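Local coordinates for protein MlnE (Bacillus amyloliquefaciens subsp. plantarum, PDB 5D2E) that binds NADP(H) in a B-type ketoreductase domain of the macrolactin polyketide assembly line, where it probably reduces beta-keto groups of the growing chain, at residues H45-S50 and R248-R253. Sequence-based numbering, arbitrary orientation.
Sequences HEFKGS and RHYYKR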
ATOM      1  N   HIS A  45      16.347  10.604 -13.875  1.00 31.25           N
ATOM      2  CA  HIS A  45      16.401  11.649 -14.868  1.00 33.34           C
ATOM      3  C   HIS A  45      16.749  12.977 -14.239  1.00 31.35           C
ATOM      4  O   HIS A  45      16.422  13.264 -13.083  1.00 29.07           O
ATOM      5  CB  HIS A  45      15.052  11.839 -15.530  1.00 35.94           C
ATOM      6  CG  HIS A  45      14.471  10.591 -16.038  1.00 37.35           C
ATOM      7  ND1 HIS A  45      14.712  10.134 -17.312  1.00 44.25           N
ATOM      8  CD2 HIS A  45      13.745   9.632 -15.424  1.00 41.94           C
ATOM      9  CE1 HIS A  45      14.136   8.963 -17.477  1.00 40.46           C
ATOM     10  NE2 HIS A  45      13.526   8.645 -16.351  1.00 42.68           N
ATOM     11  N   GLU A  46      17.322  13.836 -15.061  1.00 31.23           N
ATOM     12  CA  GLU A  46      17.560  15.223 -14.704  1.00 34.90           C
ATOM     13  C   GLU A  46      16.283  15.990 -14.943  1.00 32.21           C
ATOM     14  O   GLU A  46      15.605  15.790 -15.911  1.00 35.51           O
ATOM     15  CB  GLU A  46      18.674  15.856 -15.526  1.00 38.88           C
ATOM     16  CG  GLU A  46      20.031  15.201 -15.350  1.00 51.23           C
ATOM     17  CD  GLU A  46      21.204  16.117 -15.777  1.00 59.46           C
ATOM     18  OE1 GLU A  46      20.998  17.021 -16.640  1.00 60.91           O
ATOM     19  OE2 GLU A  46      22.320  15.939 -15.222  1.00 62.15           O
ATOM     20  N   PHE A  47      15.976  16.892 -14.027  1.00 33.87           N
ATOM     21  CA  PHE A  47      14.773  17.670 -14.111  1.00 37.38           C
ATOM     22  C   PHE A  47      15.063  18.916 -14.917  1.00 42.50           C
ATOM     23  O   PHE A  47      15.922  19.681 -14.530  1.00 45.38           O
ATOM     24  CB  PHE A  47      14.288  18.088 -12.734  1.00 38.40           C
ATOM     25  CG  PHE A  47      12.987  18.850 -12.809  1.00 38.52           C
ATOM     26  CD1 PHE A  47      11.817  18.173 -13.042  1.00 31.19           C
ATOM     27  CD2 PHE A  47      12.978  20.234 -12.790  1.00 34.41           C
ATOM     28  CE1 PHE A  47      10.625  18.852 -13.178  1.00 36.38           C
ATOM     29  CE2 PHE A  47      11.765  20.939 -12.906  1.00 42.16           C
ATOM     30  CZ  PHE A  47      10.584  20.239 -13.115  1.00 33.05           C
ATOM     31  N   LYS A  48      14.335  19.096 -16.009  1.00 47.60           N
ATOM     32  CA  LYS A  48      14.704  20.006 -17.081  1.00 58.80           C
ATOM     33  C   LYS A  48      13.754  21.212 -17.229  1.00 61.15           C
ATOM     34  O   LYS A  48      13.986  22.086 -18.065  1.00 62.53           O
ATOM     35  CB  LYS A  48      14.669  19.199 -18.392  1.00 70.49           C
ATOM     36  CG  LYS A  48      15.897  19.354 -19.290  1.00 86.94           C
ATOM     37  CD  LYS A  48      15.551  19.852 -20.702  1.00 90.00           C
ATOM     38  CE  LYS A  48      15.862  21.344 -20.851  1.00 92.74           C
ATOM     39  NZ  LYS A  48      15.580  21.821 -22.225  1.00 93.09           N
ATOM     40  N   GLY A  49      12.655  21.239 -16.494  1.00 51.69           N
ATOM     41  CA  GLY A  49      11.609  22.231 -16.773  1.00 58.94           C
ATOM     42  C   GLY A  49      10.808  21.922 -18.040  1.00 54.20           C
ATOM     43  O   GLY A  49      10.936  20.832 -18.644  1.00 51.27           O
ATOM     44  N   SER A  50       9.989  22.904 -18.438  1.00 49.36           N
ATOM     45  CA  SER A  50       8.855  22.705 -19.352  1.00 47.85           C
ATOM     46  C   SER A  50       8.124  24.060 -19.613  1.00 48.44           C
ATOM     47  O   SER A  50       8.377  25.067 -18.937  1.00 47.49           O
ATOM     48  CB  SER A  50       7.828  21.748 -18.714  1.00 46.73           C
ATOM     49  OG  SER A  50       7.215  22.376 -17.576  1.00 41.34           O
ATOM     50  N   ARG A 248      16.530  18.703  -8.396  1.00 30.29           N
ATOM     51  CA  ARG A 248      17.332  18.601  -9.658  1.00 31.26           C
ATOM     52  C   ARG A 248      17.209  17.294 -10.489  1.00 31.20           C
ATOM     53  O   ARG A 248      17.718  17.185 -11.582  1.00 29.81           O
ATOM     54  CB  ARG A 248      18.804  18.861  -9.303  1.00 33.39           C
ATOM     55  CG  ARG A 248      19.030  20.288  -8.828  1.00 39.07           C
ATOM     56  CD  ARG A 248      20.515  20.649  -8.794  1.00 46.24           C
ATOM     57  NE  ARG A 248      20.532  22.102  -8.759  1.00 65.78           N
ATOM     58  CZ  ARG A 248      20.806  22.923  -9.785  1.00 62.30           C
ATOM     59  NH1 ARG A 248      21.211  22.485 -10.974  1.00 60.80           N
ATOM     60  NH2 ARG A 248      20.723  24.221  -9.576  1.00 70.13           N
ATOM     61  N   HIS A 249      16.527  16.311  -9.934  1.00 29.05           N
ATOM     62  CA  HIS A 249      16.424  14.962 -10.497  1.00 28.07           C
ATOM     63  C   HIS A 249      15.050  14.384 -10.156  1.00 28.24           C
ATOM     64  O   HIS A 249      14.461  14.758  -9.174  1.00 30.67           O
ATOM     65  CB  HIS A 249      17.461  14.049  -9.894  1.00 28.59           C
ATOM     66  CG  HIS A 249      18.873  14.444 -10.198  1.00 30.95           C
ATOM     67  ND1 HIS A 249      19.615  15.260  -9.366  1.00 34.48           N
ATOM     68  CD2 HIS A 249      19.651  14.187 -11.278  1.00 32.82           C
ATOM     69  CE1 HIS A 249      20.811  15.446  -9.912  1.00 33.47           C
ATOM     70  NE2 HIS A 249      20.852  14.797 -11.062  1.00 33.13           N
ATOM     71  N   TYR A 250      14.564  13.466 -10.983  1.00 29.39           N
ATOM     72  CA  TYR A 250      13.378  12.747 -10.663  1.00 27.58           C
ATOM     73  C   TYR A 250      13.530  11.283 -11.045  1.00 27.39           C
ATOM     74  O   TYR A 250      14.380  10.905 -11.877  1.00 28.07           O
ATOM     75  CB  TYR A 250      12.141  13.378 -11.287  1.00 28.21           C
ATOM     76  CG  TYR A 250      12.050  13.338 -12.810  1.00 26.60           C
ATOM     77  CD1 TYR A 250      12.602  14.351 -13.579  1.00 29.41           C
ATOM     78  CD2 TYR A 250      11.454  12.263 -13.453  1.00 30.32           C
ATOM     79  CE1 TYR A 250      12.521  14.307 -14.961  1.00 32.82           C
ATOM     80  CE2 TYR A 250      11.384  12.194 -14.834  1.00 35.60           C
ATOM     81  CZ  TYR A 250      11.918  13.241 -15.572  1.00 34.78           C
ATOM     82  OH  TYR A 250      11.843  13.198 -16.930  1.00 41.12           O
ATOM     83  N   TYR A 251      12.704  10.457 -10.435  1.00 27.93           N
ATOM     84  CA  TYR A 251      12.761   9.039 -10.729  1.00 27.20           C
ATOM     85  C   TYR A 251      11.392   8.358 -10.716  1.00 30.18           C
ATOM     86  O   TYR A 251      10.450   8.763  -9.985  1.00 27.95           O
ATOM     87  CB  TYR A 251      13.835   8.325  -9.882  1.00 31.50           C
ATOM     88  CG  TYR A 251      14.103   8.897  -8.540  1.00 32.91           C
ATOM     89  CD1 TYR A 251      14.948   9.983  -8.347  1.00 33.25           C
ATOM     90  CD2 TYR A 251      13.497   8.334  -7.407  1.00 43.96           C
ATOM     91  CE1 TYR A 251      15.142  10.552  -7.074  1.00 35.54           C
ATOM     92  CE2 TYR A 251      13.684   8.878  -6.089  1.00 41.81           C
ATOM     93  CZ  TYR A 251      14.502   9.994  -5.922  1.00 38.19           C
ATOM     94  OH  TYR A 251      14.627  10.464  -4.606  1.00 38.05           O
ATOM     95  N   LYS A 252      11.291   7.367 -11.597  1.00 31.93           N
ATOM     96  CA  LYS A 252      10.130   6.574 -11.761  1.00 34.04           C
ATOM     97  C   LYS A 252      10.483   5.099 -11.583  1.00 33.98           C
ATOM     98  O   LYS A 252      11.632   4.709 -11.738  1.00 30.63           O
ATOM     99  CB  LYS A 252       9.640   6.757 -13.187  1.00 40.35           C
ATOM    100  CG  LYS A 252       8.984   8.089 -13.476  1.00 45.03           C
ATOM    101  CD  LYS A 252       8.151   7.930 -14.738  1.00 52.88           C
ATOM    102  CE  LYS A 252       7.133   9.026 -14.882  1.00 61.83           C
ATOM    103  NZ  LYS A 252       7.879  10.310 -14.967  1.00 69.28           N
ATOM    104  N   ARG A 253       9.470   4.300 -11.301  1.00 32.73           N
ATOM    105  CA  ARG A 253       9.696   2.921 -10.956  1.00 35.60           C
ATOM    106  C   ARG A 253       8.733   1.983 -11.682  1.00 39.24           C
ATOM    107  O   ARG A 253       7.584   2.350 -11.943  1.00 35.29           O
ATOM    108  CB  ARG A 253       9.604   2.669  -9.467  1.00 35.50           C
ATOM    109  CG  ARG A 253       8.196   2.753  -8.942  1.00 42.65           C
ATOM    110  CD  ARG A 253       8.075   2.402  -7.486  1.00 45.08           C
ATOM    111  NE  ARG A 253       6.912   3.049  -6.891  1.00 49.42           N
ATOM    112  CZ  ARG A 253       6.772   3.287  -5.591  1.00 59.85           C
ATOM    113  NH1 ARG A 253       7.700   2.898  -4.711  1.00 67.25           N
ATOM    114  NH2 ARG A 253       5.708   3.943  -5.167  1.00 59.57           N
TER
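His45 and Tyr250 form an antiparallel hydrogen-bonded pair between the end of strand 35-46 and the start of strand 249-257. Strand 35-46 also pairs with 494-499, and 249-257 with 242-245, so the contact joins the two Rossmann-like halves of the ketoreductase, away from the NADP pocket. His45 N donates to Tyr250 O and Tyr250 N to His45 O, both at 2.8 Å. Their side chains share one face of the sheet. Tyr250 CG sits between its backbone N and carbonyl carbon (chi1 67°). One face of the ring is turned to His45 CB, a CH-pi contact 3.6 Å from the ring centroid. The imidazole touches the phenol too: His45 CD2 is 3.5 Å from Tyr250 CE2. The planes differ by only 20°, but the rings are slid apart and barely overlap. His45 NE2 bonds to Asp43 OD2, which anchors the imidazole from its own strand. Phe47 crosses Tyr250 at about a right angle. Tyr250 CD1 meets the edge of the Phe47 ring in its plane, 3.9 Å from Phe47 CD1. Phe231 of helix 222-233 packs against both rings. The other face of the sheet carries Glu46 and His249, where Glu46 CG comes 4.2 Å from His249 CD2. The pairing ends with Phe47 N bonded to Arg248 O at 3.0 Å, nearly straight at hydrogen (174°), the donor well above the carbonyl plane.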